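NEQ263 (Nanoarchaeum equitans Kin4-M, PDB 5BN3) probably binds ATP and forms, together with a partner subunit, the catalytic core complex of an archaeal ATP synthase. Local coordinates at residues Asn75-Pro80 and Lys199-Arg204; Ala186-Lys191 and Leu207-Tyr212; Val223-Met228 and Ala260-Arg265. All coordinates share one frame; numbering follows the deposited sequence.

Contact 1: residues Asn75-Pro80 and Lys199-Arg204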
ATOM      1  N   ASN B  75     -10.055  -7.393  38.642  1.00 36.69           N
ATOM      2  CA  ASN B  75      -9.491  -7.704  37.328  1.00 39.32           C
ATOM      3  C   ASN B  75     -10.513  -7.466  36.217  1.00 36.41           C
ATOM      4  O   ASN B  75     -11.594  -6.933  36.470  1.00 39.67           O
ATOM      5  CB  ASN B  75      -8.905  -9.125  37.263  1.00 38.12           C
ATOM      6  CG  ASN B  75      -9.958 -10.216  37.424  1.00 44.33           C
ATOM      7  OD1 ASN B  75     -11.161  -9.959  37.398  1.00 41.44           O
ATOM      8  ND2 ASN B  75      -9.497 -11.452  37.582  1.00 45.91           N
ATOM      9  N   GLY B  76     -10.179  -7.870  34.995  1.00 36.48           N
ATOM     10  CA  GLY B  76     -11.061  -7.647  33.862  1.00 36.94           C
ATOM     11  C   GLY B  76     -12.365  -8.420  33.919  1.00 48.65           C
ATOM     12  O   GLY B  76     -13.321  -8.085  33.218  1.00 38.34           O
ATOM     13  N   PHE B  77     -12.408  -9.459  34.749  1.00 42.17           N
ATOM     14  CA  PHE B  77     -13.617 -10.266  34.888  1.00 39.40           C
ATOM     15  C   PHE B  77     -14.498  -9.763  36.030  1.00 41.88           C
ATOM     16  O   PHE B  77     -15.589 -10.287  36.262  1.00 41.15           O
ATOM     17  CB  PHE B  77     -13.254 -11.736  35.110  1.00 46.30           C
ATOM     18  CG  PHE B  77     -12.479 -12.348  33.979  1.00 39.79           C
ATOM     19  CD1 PHE B  77     -13.089 -12.595  32.757  1.00 44.25           C
ATOM     20  CD2 PHE B  77     -11.145 -12.694  34.138  1.00 40.28           C
ATOM     21  CE1 PHE B  77     -12.381 -13.165  31.712  1.00 46.82           C
ATOM     22  CE2 PHE B  77     -10.430 -13.265  33.097  1.00 48.70           C
ATOM     23  CZ  PHE B  77     -11.051 -13.500  31.883  1.00 43.93           C
ATOM     24  N   GLY B  78     -14.022  -8.746  36.742  1.00 40.74           N
ATOM     25  CA  GLY B  78     -14.762  -8.203  37.867  1.00 39.87           C
ATOM     26  C   GLY B  78     -14.478  -8.936  39.166  1.00 44.01           C
ATOM     27  O   GLY B  78     -15.158  -8.723  40.173  1.00 40.96           O
ATOM     28  N   GLU B  79     -13.474  -9.808  39.143  1.00 43.08           N
ATOM     29  CA  GLU B  79     -13.077 -10.550  40.334  1.00 42.92           C
ATOM     30  C   GLU B  79     -12.143  -9.700  41.180  1.00 48.01           C
ATOM     31  O   GLU B  79     -11.232  -9.062  40.652  1.00 44.85           O
ATOM     32  CB  GLU B  79     -12.392 -11.861  39.941  1.00 49.21           C
ATOM     33  CG  GLU B  79     -13.298 -12.828  39.192  1.00 49.29           C
ATOM     34  CD  GLU B  79     -12.519 -13.858  38.396  1.00 77.64           C
ATOM     35  OE1 GLU B  79     -11.290 -13.689  38.241  1.00 63.51           O
ATOM     36  OE2 GLU B  79     -13.135 -14.835  37.921  1.00 79.88           O
ATOM     37  N   PRO B  80     -12.358  -9.699  42.504  1.00 63.88           N
ATOM     38  CA  PRO B  80     -11.581  -8.817  43.378  1.00 45.46           C
ATOM     39  C   PRO B  80     -10.094  -9.149  43.391  1.00 60.69           C
ATOM     40  O   PRO B  80      -9.716 -10.324  43.409  1.00 45.20           O
ATOM     41  CB  PRO B  80     -12.190  -9.075  44.761  1.00 60.81           C
ATOM     42  CG  PRO B  80     -12.741 -10.458  44.676  1.00 62.01           C
ATOM     43  CD  PRO B  80     -13.246 -10.595  43.266  1.00 53.00           C
ATOM     44  N   LYS B 199      -9.164  -8.878  28.468  1.00 35.74           N
ATOM     45  CA  LYS B 199      -8.985  -7.514  27.988  1.00 37.72           C
ATOM     46  C   LYS B 199     -10.276  -6.925  27.422  1.00 34.55           C
ATOM     47  O   LYS B 199     -10.620  -5.784  27.718  1.00 35.22           O
ATOM     48  CB  LYS B 199      -7.865  -7.448  26.942  1.00 40.69           C
ATOM     49  CG  LYS B 199      -6.458  -7.629  27.513  1.00 37.07           C
ATOM     50  CD  LYS B 199      -5.396  -7.227  26.490  1.00 37.92           C
ATOM     51  CE  LYS B 199      -3.984  -7.441  27.023  1.00 46.66           C
ATOM     52  NZ  LYS B 199      -3.543  -8.858  26.934  1.00 51.84           N
ATOM     53  N   ILE B 200     -10.994  -7.697  26.612  1.00 31.72           N
ATOM     54  CA  ILE B 200     -12.214  -7.172  25.997  1.00 40.56           C
ATOM     55  C   ILE B 200     -13.401  -7.157  26.959  1.00 36.40           C
ATOM     56  O   ILE B 200     -14.380  -6.447  26.728  1.00 31.85           O
ATOM     57  CB  ILE B 200     -12.596  -7.902  24.684  1.00 45.34           C
ATOM     58  CG1 ILE B 200     -13.004  -9.349  24.960  1.00 36.10           C
ATOM     59  CG2 ILE B 200     -11.458  -7.824  23.669  1.00 32.39           C
ATOM     60  CD1 ILE B 200     -13.904  -9.928  23.884  1.00 41.93           C
ATOM     61  N   TYR B 201     -13.314  -7.936  28.034  1.00 33.66           N
ATOM     62  CA  TYR B 201     -14.347  -7.926  29.068  1.00 39.16           C
ATOM     63  C   TYR B 201     -14.175  -6.766  30.048  1.00 32.40           C
ATOM     64  O   TYR B 201     -15.133  -6.350  30.697  1.00 34.13           O
ATOM     65  CB  TYR B 201     -14.374  -9.260  29.827  1.00 35.20           C
ATOM     66  CG  TYR B 201     -15.176 -10.344  29.142  1.00 42.39           C
ATOM     67  CD1 TYR B 201     -15.626 -10.185  27.839  1.00 41.54           C
ATOM     68  CD2 TYR B 201     -15.501 -11.517  29.807  1.00 48.59           C
ATOM     69  CE1 TYR B 201     -16.365 -11.171  27.214  1.00 38.97           C
ATOM     70  CE2 TYR B 201     -16.242 -12.507  29.191  1.00 35.85           C
ATOM     71  CZ  TYR B 201     -16.671 -12.328  27.896  1.00 47.65           C
ATOM     72  OH  TYR B 201     -17.409 -13.311  27.276  1.00 42.16           O
ATOM     73  N   THR B 202     -12.956  -6.244  30.144  1.00 33.45           N
ATOM     74  CA  THR B 202     -12.659  -5.147  31.073  1.00 34.68           C
ATOM     75  C   THR B 202     -13.594  -3.938  30.923  1.00 35.40           C
ATOM     76  O   THR B 202     -14.202  -3.512  31.905  1.00 34.68           O
ATOM     77  CB  THR B 202     -11.177  -4.702  30.993  1.00 39.01           C
ATOM     78  OG1 THR B 202     -10.327  -5.821  31.267  1.00 35.82           O
ATOM     79  CG2 THR B 202     -10.894  -3.597  31.989  1.00 37.16           C
ATOM     80  N   PRO B 203     -13.728  -3.385  29.700  1.00 33.20           N
ATOM     81  CA  PRO B 203     -14.635  -2.237  29.617  1.00 35.46           C
ATOM     82  C   PRO B 203     -16.096  -2.646  29.770  1.00 35.37           C
ATOM     83  O   PRO B 203     -16.912  -1.813  30.150  1.00 32.52           O
ATOM     84  CB  PRO B 203     -14.385  -1.696  28.206  1.00 33.97           C
ATOM     85  CG  PRO B 203     -13.936  -2.888  27.429  1.00 29.27           C
ATOM     86  CD  PRO B 203     -13.112  -3.690  28.392  1.00 29.76           C
ATOM     87  N   ARG B 204     -16.419  -3.903  29.474  1.00 33.03           N
ATOM     88  CA  ARG B 204     -17.800  -4.375  29.565  1.00 33.14           C
ATOM     89  C   ARG B 204     -18.286  -4.521  31.007  1.00 29.20           C
ATOM     90  O   ARG B 204     -19.418  -4.149  31.324  1.00 33.47           O
ATOM     91  CB  ARG B 204     -17.971  -5.690  28.795  1.00 36.35           C
ATOM     92  CG  ARG B 204     -18.002  -5.516  27.278  1.00 35.49           C
ATOM     93  CD  ARG B 204     -18.073  -6.849  26.550  1.00 40.06           C
ATOM     94  NE  ARG B 204     -18.405  -6.679  25.135  1.00 40.32           N
ATOM     95  CZ  ARG B 204     -17.511  -6.481  24.172  1.00 39.83           C
ATOM     96  NH1 ARG B 204     -16.219  -6.433  24.463  1.00 34.54           N
ATOM     97  NH2 ARG B 204     -17.909  -6.333  22.916  1.00 43.54           N
TER

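Contact 2: residues Ala186-Lys191 and Leu207-Tyr212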
ATOM      1  N   ALA B 186     -14.179   2.596  41.499  1.00 41.49           N
ATOM      2  CA  ALA B 186     -14.080   1.170  41.218  1.00 36.99           C
ATOM      3  C   ALA B 186     -13.086   0.999  40.081  1.00 43.73           C
ATOM      4  O   ALA B 186     -13.230   1.625  39.030  1.00 39.44           O
ATOM      5  CB  ALA B 186     -15.431   0.599  40.840  1.00 35.08           C
ATOM      6  N   ILE B 187     -12.076   0.162  40.291  1.00 39.21           N
ATOM      7  CA  ILE B 187     -11.000   0.014  39.318  1.00 34.72           C
ATOM      8  C   ILE B 187     -10.933  -1.401  38.745  1.00 38.47           C
ATOM      9  O   ILE B 187     -10.890  -2.385  39.489  1.00 41.46           O
ATOM     10  CB  ILE B 187      -9.643   0.413  39.937  1.00 43.68           C
ATOM     11  CG1 ILE B 187      -9.687   1.881  40.379  1.00 39.88           C
ATOM     12  CG2 ILE B 187      -8.512   0.201  38.950  1.00 35.01           C
ATOM     13  CD1 ILE B 187      -8.451   2.344  41.122  1.00 53.92           C
ATOM     14  N   PHE B 188     -10.933  -1.496  37.418  1.00 31.86           N
ATOM     15  CA  PHE B 188     -10.877  -2.786  36.739  1.00 33.18           C
ATOM     16  C   PHE B 188      -9.625  -2.862  35.873  1.00 39.47           C
ATOM     17  O   PHE B 188      -9.406  -2.015  35.005  1.00 37.26           O
ATOM     18  CB  PHE B 188     -12.140  -3.002  35.901  1.00 36.87           C
ATOM     19  CG  PHE B 188     -13.404  -3.022  36.714  1.00 37.54           C
ATOM     20  CD1 PHE B 188     -14.093  -1.848  36.986  1.00 38.38           C
ATOM     21  CD2 PHE B 188     -13.900  -4.216  37.217  1.00 44.29           C
ATOM     22  CE1 PHE B 188     -15.255  -1.866  37.742  1.00 43.72           C
ATOM     23  CE2 PHE B 188     -15.061  -4.242  37.971  1.00 39.58           C
ATOM     24  CZ  PHE B 188     -15.740  -3.065  38.236  1.00 41.60           C
ATOM     25  N   ILE B 189      -8.803  -3.876  36.122  1.00 35.07           N
ATOM     26  CA  ILE B 189      -7.490  -3.971  35.493  1.00 34.09           C
ATOM     27  C   ILE B 189      -7.264  -5.310  34.799  1.00 40.11           C
ATOM     28  O   ILE B 189      -7.366  -6.364  35.425  1.00 38.80           O
ATOM     29  CB  ILE B 189      -6.368  -3.772  36.538  1.00 39.34           C
ATOM     30  CG1 ILE B 189      -6.489  -2.396  37.198  1.00 41.35           C
ATOM     31  CG2 ILE B 189      -4.996  -3.937  35.899  1.00 34.63           C
ATOM     32  CD1 ILE B 189      -5.616  -2.222  38.423  1.00 42.51           C
ATOM     33  N   SER B 190      -6.965  -5.267  33.504  1.00 30.90           N
ATOM     34  CA  SER B 190      -6.434  -6.438  32.812  1.00 34.58           C
ATOM     35  C   SER B 190      -4.989  -6.148  32.425  1.00 38.31           C
ATOM     36  O   SER B 190      -4.710  -5.141  31.768  1.00 36.64           O
ATOM     37  CB  SER B 190      -7.267  -6.787  31.576  1.00 36.72           C
ATOM     38  OG  SER B 190      -7.404  -5.676  30.708  1.00 38.40           O
ATOM     39  N   LYS B 191      -4.072  -7.016  32.843  1.00 36.16           N
ATOM     40  CA  LYS B 191      -2.648  -6.806  32.586  1.00 41.27           C
ATOM     41  C   LYS B 191      -2.294  -6.960  31.109  1.00 39.45           C
ATOM     42  O   LYS B 191      -3.027  -7.592  30.349  1.00 33.96           O
ATOM     43  CB  LYS B 191      -1.802  -7.754  33.444  1.00 44.35           C
ATOM     44  CG  LYS B 191      -2.029  -7.588  34.941  1.00 50.19           C
ATOM     45  CD  LYS B 191      -1.168  -8.542  35.754  1.00 57.71           C
ATOM     46  CE  LYS B 191      -1.495  -8.447  37.237  1.00 80.99           C
ATOM     47  NZ  LYS B 191      -1.336  -7.065  37.762  1.00 76.85           N
ATOM     48  N   LEU B 207     -18.565  -0.906  32.448  1.00 31.47           N
ATOM     49  CA  LEU B 207     -19.757  -0.209  31.971  1.00 35.66           C
ATOM     50  C   LEU B 207     -21.057  -0.845  32.466  1.00 36.72           C
ATOM     51  O   LEU B 207     -22.069  -0.160  32.613  1.00 35.08           O
ATOM     52  CB  LEU B 207     -19.747  -0.114  30.443  1.00 36.70           C
ATOM     53  CG  LEU B 207     -18.755   0.906  29.883  1.00 39.16           C
ATOM     54  CD1 LEU B 207     -18.615   0.753  28.384  1.00 37.55           C
ATOM     55  CD2 LEU B 207     -19.216   2.305  30.225  1.00 34.31           C
ATOM     56  N   THR B 208     -21.034  -2.152  32.715  1.00 36.51           N
ATOM     57  CA  THR B 208     -22.181  -2.817  33.326  1.00 36.59           C
ATOM     58  C   THR B 208     -22.409  -2.251  34.725  1.00 35.50           C
ATOM     59  O   THR B 208     -23.545  -1.979  35.117  1.00 37.60           O
ATOM     60  CB  THR B 208     -21.983  -4.343  33.401  1.00 40.40           C
ATOM     61  OG1 THR B 208     -21.911  -4.880  32.075  1.00 39.00           O
ATOM     62  CG2 THR B 208     -23.139  -4.998  34.140  1.00 43.42           C
ATOM     63  N   LEU B 209     -21.324  -2.059  35.470  1.00 37.08           N
ATOM     64  CA  LEU B 209     -21.410  -1.426  36.783  1.00 40.17           C
ATOM     65  C   LEU B 209     -21.858   0.024  36.649  1.00 42.56           C
ATOM     66  O   LEU B 209     -22.674   0.503  37.433  1.00 39.19           O
ATOM     67  CB  LEU B 209     -20.061  -1.486  37.505  1.00 42.86           C
ATOM     68  CG  LEU B 209     -20.021  -0.726  38.836  1.00 45.47           C
ATOM     69  CD1 LEU B 209     -20.965  -1.366  39.839  1.00 41.64           C
ATOM     70  CD2 LEU B 209     -18.613  -0.646  39.405  1.00 41.62           C
ATOM     71  N   ALA B 210     -21.327   0.715  35.646  1.00 35.45           N
ATOM     72  CA  ALA B 210     -21.652   2.121  35.431  1.00 36.88           C
ATOM     73  C   ALA B 210     -23.135   2.328  35.139  1.00 36.04           C
ATOM     74  O   ALA B 210     -23.750   3.263  35.652  1.00 33.82           O
ATOM     75  CB  ALA B 210     -20.810   2.687  34.308  1.00 32.97           C
ATOM     76  N   GLU B 211     -23.701   1.460  34.305  1.00 34.21           N
ATOM     77  CA  GLU B 211     -25.119   1.538  33.958  1.00 38.11           C
ATOM     78  C   GLU B 211     -26.001   1.241  35.164  1.00 44.54           C
ATOM     79  O   GLU B 211     -27.079   1.817  35.308  1.00 39.90           O
ATOM     80  CB  GLU B 211     -25.450   0.566  32.824  1.00 40.93           C
ATOM     81  CG  GLU B 211     -24.932   0.986  31.458  1.00 41.70           C
ATOM     82  CD  GLU B 211     -25.150  -0.084  30.409  1.00 58.34           C
ATOM     83  OE1 GLU B 211     -25.324  -1.265  30.787  1.00 52.97           O
ATOM     84  OE2 GLU B 211     -25.152   0.252  29.206  1.00 45.84           O
ATOM     85  N   TYR B 212     -25.549   0.329  36.019  1.00 42.89           N
ATOM     86  CA  TYR B 212     -26.269   0.010  37.245  1.00 43.60           C
ATOM     87  C   TYR B 212     -26.276   1.212  38.180  1.00 41.20           C
ATOM     88  O   TYR B 212     -27.323   1.617  38.678  1.00 41.81           O
ATOM     89  CB  TYR B 212     -25.636  -1.199  37.943  1.00 46.72           C
ATOM     90  CG  TYR B 212     -26.207  -1.475  39.316  1.00 51.82           C
ATOM     91  CD1 TYR B 212     -27.430  -2.114  39.463  1.00 51.96           C
ATOM     92  CD2 TYR B 212     -25.523  -1.097  40.463  1.00 47.24           C
ATOM     93  CE1 TYR B 212     -27.957  -2.366  40.715  1.00 58.04           C
ATOM     94  CE2 TYR B 212     -26.044  -1.343  41.719  1.00 52.98           C
ATOM     95  CZ  TYR B 212     -27.259  -1.979  41.838  1.00 60.30           C
ATOM     96  OH  TYR B 212     -27.780  -2.228  43.085  1.00 71.50           O
TER

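Contact 3: residues Val223-Met228 and Ala260-Arg265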
ATOM      1  N   VAL B 223     -16.624   7.599  33.724  1.00 32.10           N
ATOM      2  CA  VAL B 223     -15.872   6.417  33.322  1.00 32.27           C
ATOM      3  C   VAL B 223     -14.646   6.799  32.497  1.00 34.82           C
ATOM      4  O   VAL B 223     -14.761   7.472  31.470  1.00 32.24           O
ATOM      5  CB  VAL B 223     -16.740   5.422  32.527  1.00 34.20           C
ATOM      6  CG1 VAL B 223     -15.940   4.170  32.200  1.00 34.85           C
ATOM      7  CG2 VAL B 223     -17.976   5.051  33.318  1.00 33.98           C
ATOM      8  N   LEU B 224     -13.475   6.375  32.965  1.00 36.55           N
ATOM      9  CA  LEU B 224     -12.229   6.558  32.230  1.00 38.90           C
ATOM     10  C   LEU B 224     -11.738   5.196  31.748  1.00 35.43           C
ATOM     11  O   LEU B 224     -11.700   4.238  32.524  1.00 40.93           O
ATOM     12  CB  LEU B 224     -11.166   7.190  33.135  1.00 40.38           C
ATOM     13  CG  LEU B 224     -11.532   8.469  33.893  1.00 55.87           C
ATOM     14  CD1 LEU B 224     -10.421   8.860  34.854  1.00 50.05           C
ATOM     15  CD2 LEU B 224     -11.807   9.599  32.925  1.00 46.52           C
ATOM     16  N   MET B 225     -11.373   5.096  30.472  1.00 36.74           N
ATOM     17  CA  MET B 225     -10.779   3.855  29.975  1.00 41.24           C
ATOM     18  C   MET B 225      -9.588   4.072  29.041  1.00 41.31           C
ATOM     19  O   MET B 225      -9.566   5.002  28.232  1.00 35.26           O
ATOM     20  CB  MET B 225     -11.826   2.907  29.364  1.00 42.25           C
ATOM     21  CG  MET B 225     -12.630   3.463  28.205  1.00 53.81           C
ATOM     22  SD  MET B 225     -13.756   2.219  27.519  1.00 54.17           S
ATOM     23  CE  MET B 225     -14.864   1.963  28.905  1.00 43.34           C
ATOM     24  N   LEU B 226      -8.607   3.186  29.177  1.00 33.93           N
ATOM     25  CA  LEU B 226      -7.306   3.302  28.533  1.00 39.23           C
ATOM     26  C   LEU B 226      -6.727   1.895  28.532  1.00 36.04           C
ATOM     27  O   LEU B 226      -6.792   1.220  29.560  1.00 31.63           O
ATOM     28  CB  LEU B 226      -6.424   4.221  29.381  1.00 40.85           C
ATOM     29  CG  LEU B 226      -4.921   4.350  29.123  1.00 50.77           C
ATOM     30  CD1 LEU B 226      -4.659   5.120  27.847  1.00 47.77           C
ATOM     31  CD2 LEU B 226      -4.240   5.030  30.302  1.00 45.10           C
ATOM     32  N   ASP B 227      -6.157   1.429  27.418  1.00 36.88           N
ATOM     33  CA  ASP B 227      -5.988   2.172  26.172  1.00 34.74           C
ATOM     34  C   ASP B 227      -6.826   1.461  25.117  1.00 37.98           C
ATOM     35  O   ASP B 227      -6.755   0.237  24.997  1.00 39.05           O
ATOM     36  CB  ASP B 227      -4.500   2.123  25.783  1.00 36.17           C
ATOM     37  CG  ASP B 227      -4.160   2.967  24.559  1.00 42.80           C
ATOM     38  OD1 ASP B 227      -4.947   3.011  23.590  1.00 41.93           O
ATOM     39  OD2 ASP B 227      -3.070   3.578  24.557  1.00 54.44           O
ATOM     40  N   MET B 228      -7.619   2.210  24.353  1.00 31.74           N
ATOM     41  CA  MET B 228      -8.505   1.591  23.366  1.00 33.88           C
ATOM     42  C   MET B 228      -7.738   0.901  22.241  1.00 34.19           C
ATOM     43  O   MET B 228      -8.269   0.012  21.575  1.00 31.65           O
ATOM     44  CB  MET B 228      -9.503   2.605  22.789  1.00 32.69           C
ATOM     45  CG  MET B 228     -10.453   3.227  23.810  1.00 34.78           C
ATOM     46  SD  MET B 228     -11.121   2.070  25.031  1.00 39.78           S
ATOM     47  CE  MET B 228     -12.051   0.945  23.989  1.00 37.64           C
ATOM     48  N   ALA B 260     -18.425   0.728  19.128  1.00 29.96           N
ATOM     49  CA  ALA B 260     -19.666   1.433  19.416  1.00 30.73           C
ATOM     50  C   ALA B 260     -20.445   0.756  20.534  1.00 38.28           C
ATOM     51  O   ALA B 260     -21.080   1.426  21.346  1.00 34.39           O
ATOM     52  CB  ALA B 260     -20.513   1.530  18.171  1.00 26.45           C
ATOM     53  N   SER B 261     -20.393  -0.573  20.577  1.00 33.16           N
ATOM     54  CA  SER B 261     -21.103  -1.331  21.607  1.00 41.77           C
ATOM     55  C   SER B 261     -20.540  -1.033  22.994  1.00 47.66           C
ATOM     56  O   SER B 261     -21.123  -1.411  24.009  1.00 37.86           O
ATOM     57  CB  SER B 261     -21.035  -2.832  21.321  1.00 37.68           C
ATOM     58  OG  SER B 261     -19.783  -3.366  21.705  1.00 43.26           O
ATOM     59  N   ILE B 262     -19.398  -0.352  23.025  1.00 34.14           N
ATOM     60  CA  ILE B 262     -18.805   0.122  24.268  1.00 34.38           C
ATOM     61  C   ILE B 262     -19.070   1.617  24.475  1.00 33.48           C
ATOM     62  O   ILE B 262     -19.605   2.017  25.509  1.00 38.49           O
ATOM     63  CB  ILE B 262     -17.292  -0.148  24.278  1.00 39.05           C
ATOM     64  CG1 ILE B 262     -17.034  -1.652  24.364  1.00 47.51           C
ATOM     65  CG2 ILE B 262     -16.615   0.555  25.436  1.00 32.73           C
ATOM     66  CD1 ILE B 262     -15.587  -1.990  24.419  1.00 64.06           C
ATOM     67  N   TYR B 263     -18.700   2.434  23.489  1.00 30.37           N
ATOM     68  CA  TYR B 263     -18.808   3.891  23.605  1.00 31.41           C
ATOM     69  C   TYR B 263     -20.244   4.382  23.812  1.00 36.92           C
ATOM     70  O   TYR B 263     -20.471   5.359  24.527  1.00 34.45           O
ATOM     71  CB  TYR B 263     -18.212   4.572  22.368  1.00 25.88           C
ATOM     72  CG  TYR B 263     -16.738   4.317  22.133  1.00 28.73           C
ATOM     73  CD1 TYR B 263     -15.878   4.027  23.183  1.00 32.91           C
ATOM     74  CD2 TYR B 263     -16.207   4.377  20.852  1.00 32.97           C
ATOM     75  CE1 TYR B 263     -14.529   3.802  22.957  1.00 37.55           C
ATOM     76  CE2 TYR B 263     -14.864   4.154  20.620  1.00 29.05           C
ATOM     77  CZ  TYR B 263     -14.032   3.868  21.674  1.00 33.65           C
ATOM     78  OH  TYR B 263     -12.695   3.648  21.435  1.00 33.62           O
ATOM     79  N   GLU B 264     -21.206   3.712  23.184  1.00 31.28           N
ATOM     80  CA  GLU B 264     -22.606   4.138  23.253  1.00 33.74           C
ATOM     81  C   GLU B 264     -23.298   3.744  24.556  1.00 35.94           C
ATOM     82  O   GLU B 264     -24.455   4.103  24.784  1.00 35.74           O
ATOM     83  CB  GLU B 264     -23.395   3.612  22.048  1.00 35.32           C
ATOM     84  CG  GLU B 264     -23.047   4.305  20.735  1.00 38.80           C
ATOM     85  CD  GLU B 264     -23.711   5.665  20.586  1.00 63.82           C
ATOM     86  OE1 GLU B 264     -23.041   6.606  20.109  1.00 51.67           O
ATOM     87  OE2 GLU B 264     -24.907   5.795  20.925  1.00 43.83           O
ATOM     88  N   ARG B 265     -22.592   3.006  25.407  1.00 32.38           N
ATOM     89  CA  ARG B 265     -23.095   2.713  26.746  1.00 42.53           C
ATOM     90  C   ARG B 265     -22.712   3.864  27.667  1.00 42.05           C
ATOM     91  O   ARG B 265     -21.993   3.693  28.654  1.00 47.03           O
ATOM     92  CB  ARG B 265     -22.548   1.379  27.262  1.00 33.86           C
ATOM     93  CG  ARG B 265     -23.053   0.174  26.473  1.00 33.68           C
ATOM     94  CD  ARG B 265     -22.406  -1.120  26.939  1.00 37.12           C
ATOM     95  NE  ARG B 265     -22.982  -1.625  28.185  1.00 44.39           N
ATOM     96  CZ  ARG B 265     -22.564  -2.721  28.812  1.00 44.44           C
ATOM     97  NH1 ARG B 265     -21.561  -3.429  28.314  1.00 35.75           N
ATOM     98  NH2 ARG B 265     -23.146  -3.105  29.938  1.00 38.27           N
TER

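Contact 1: residues Asn75-Pro80 and Lys199-Arg204
Gly76 is pressed against the helix at Tyr201 and Thr202, and the closest approach is between Gly76 and the Thr202 hydroxyl: Gly76 CA comes within 3.3 Å of Thr202 OG1. The backbones are near as well, with Gly76 CA 4.1 Å from Thr202 CA. The bare CA of Gly76 lets the loop lie directly against the helix, with Thr202 OG1 filling the place beside that CA. One residue earlier on the helix, Gly76 O lies 3.5 Å from Tyr201 C and also grazes Tyr201 CB. Thr202 turns OG1 anti to its own carbonyl carbon (chi1 -58°), which sets the hydroxyl over Gly76 CA while it still bonds to Glu198 O and Ser190 OG. The hydroxyl is therefore held from its own helix and from a neighbouring strand.

The apolar part is one ring pair, crossing obliquely. Tyr201 CD2 sits at the edge of the Phe77 ring, near its plane, 4.0 Å from Phe77 CD1 and equally close to CE1. Phe77 also stacks on Phe44.

Polar bonds shape the loop itself. Asn75 OD1 takes Phe77 N at 3.0 Å and Glu79 N at 2.9 Å, the two donors arriving from opposite faces of the amide plane. Asn75 ND2 gives a nearly straight bond (169°) to the anti side of Glu79 OE1, so both ends of the amide are engaged and its rotation is fixed. Glu198 OE2, on the helix, receives Gly76 N and ties loop to helix just before the segment 199-204 begins.

Asn75 thus makes an Asx turn, laid over a type I beta turn running from Asn75 to Gly78. The turn follows strand 73-75, which pairs in parallel with strand 185-190, and itself packs on helix 196-215 of the nucleotide-binding domain.

Contact 2: residues Ala186-Lys191 and Leu207-Tyr212
Leu209 sends its CG anti to the backbone N (chi1 174°), and its second torsion (chi2 65°) leaves CD2 extended away from CA. That methyl is the part of the helix that reaches the strand. Opposite it, Phe188 holds CG beside its backbone N (chi1 -61°), which carries the far end of the ring toward the same methyl.

All the touching falls on Leu209 CD2. It rests 3.7 Å from Ala186 CB and 3.9 Å from Phe188 CZ, with Phe188 CE1 just as near. The methyl approaches the ring at its edge, in the ring plane, and not over a face; the two side chains cross at about a right angle. Ala186 and Phe188 are two residues apart on the strand, so both side chains leave it on the side that looks at the helix. The small alanine and the rim of the large ring make a seat for one leucine branch. The backbones stay well apart, with Ala186 CA 9.0 Å from Leu209 CA, so the interval is bridged by side chains alone. The three residues are buried, and the interaction is purely apolar.

Other residues complete the layer. Phe188 also meets Val205 and Ala206 earlier on the helix, and its ring meets that of Phe74. Leu209 and Ala210 press on Ile158 of strand 156-162, which pairs in parallel with strand 185-190. On the other side of the sheet, Ile187 and Ile189 touch helix 166-178. Helix 196-215 thus forms the connection of a beta-alpha-beta crossover: it leaves strand 185-190, lies across one sheet face, and leads to strand 220-226 on the far side of strand 156-162.

Contact 3: residues Val223-Met228 and Ala260-Arg265
Met228 and Tyr263 come from opposite directions and meet just beyond strand 220-226, one of the parallel strands of the P-loop-type nucleotide-binding domain. This strand, a run of apolar residues ending at Leu226, directly before Asp227, is consistent with the Walker B strand of the family. The peptide before Asp227 is cis, and Asp227 OD1 N-caps the helix beginning at Met228 by accepting Thr229 N.

Along Met228, CB lies 3.6 Å from Tyr263 OH and CG comes closer, 3.3 Å from Tyr263 OH. Beyond CG the chain bends at chi2 (-42°) and again at chi3 (-63°), curling back so that CE reaches Tyr263 CE1 at 3.9 Å and stays close to the hydroxyl. The tyrosine oxygen is therefore bordered by methionine carbons, and its hydrogen bond is made with Thr295 OG1.

The second pair lies one residue before the strand's end. Met225 runs out to helix 255-263 and bends at its last torsion, bringing both SD and CE to one branch of Ile262, a residue also packed on Pro203 and Leu207: Ile262 CG2 sits 3.9 Å from Met225 SD and 4.1 Å from Met225 CE.

How the contacts relate
From the N terminus, the turn at 75-80 comes first and waits 119 residues for its partner on helix 196-215. Before that helix is reached, the chain lays down 186-191, so contact 1 closes at 199-204 while contact 2 is still open; contact 2 closes at 207-212, and the two loops cross. Contact 3 follows in series, opening on the next strand and closing 32 residues later. Helix 196-215 serves both earlier contacts and borders the third: Arg265 NH2 probably hydrogen-bonds to Thr208 OG1 and forms a salt bridge with Glu211 OE1. Together they join the turn after strand 73-75, the parallel sheet, and helices 196-215 and 255-263 on its face.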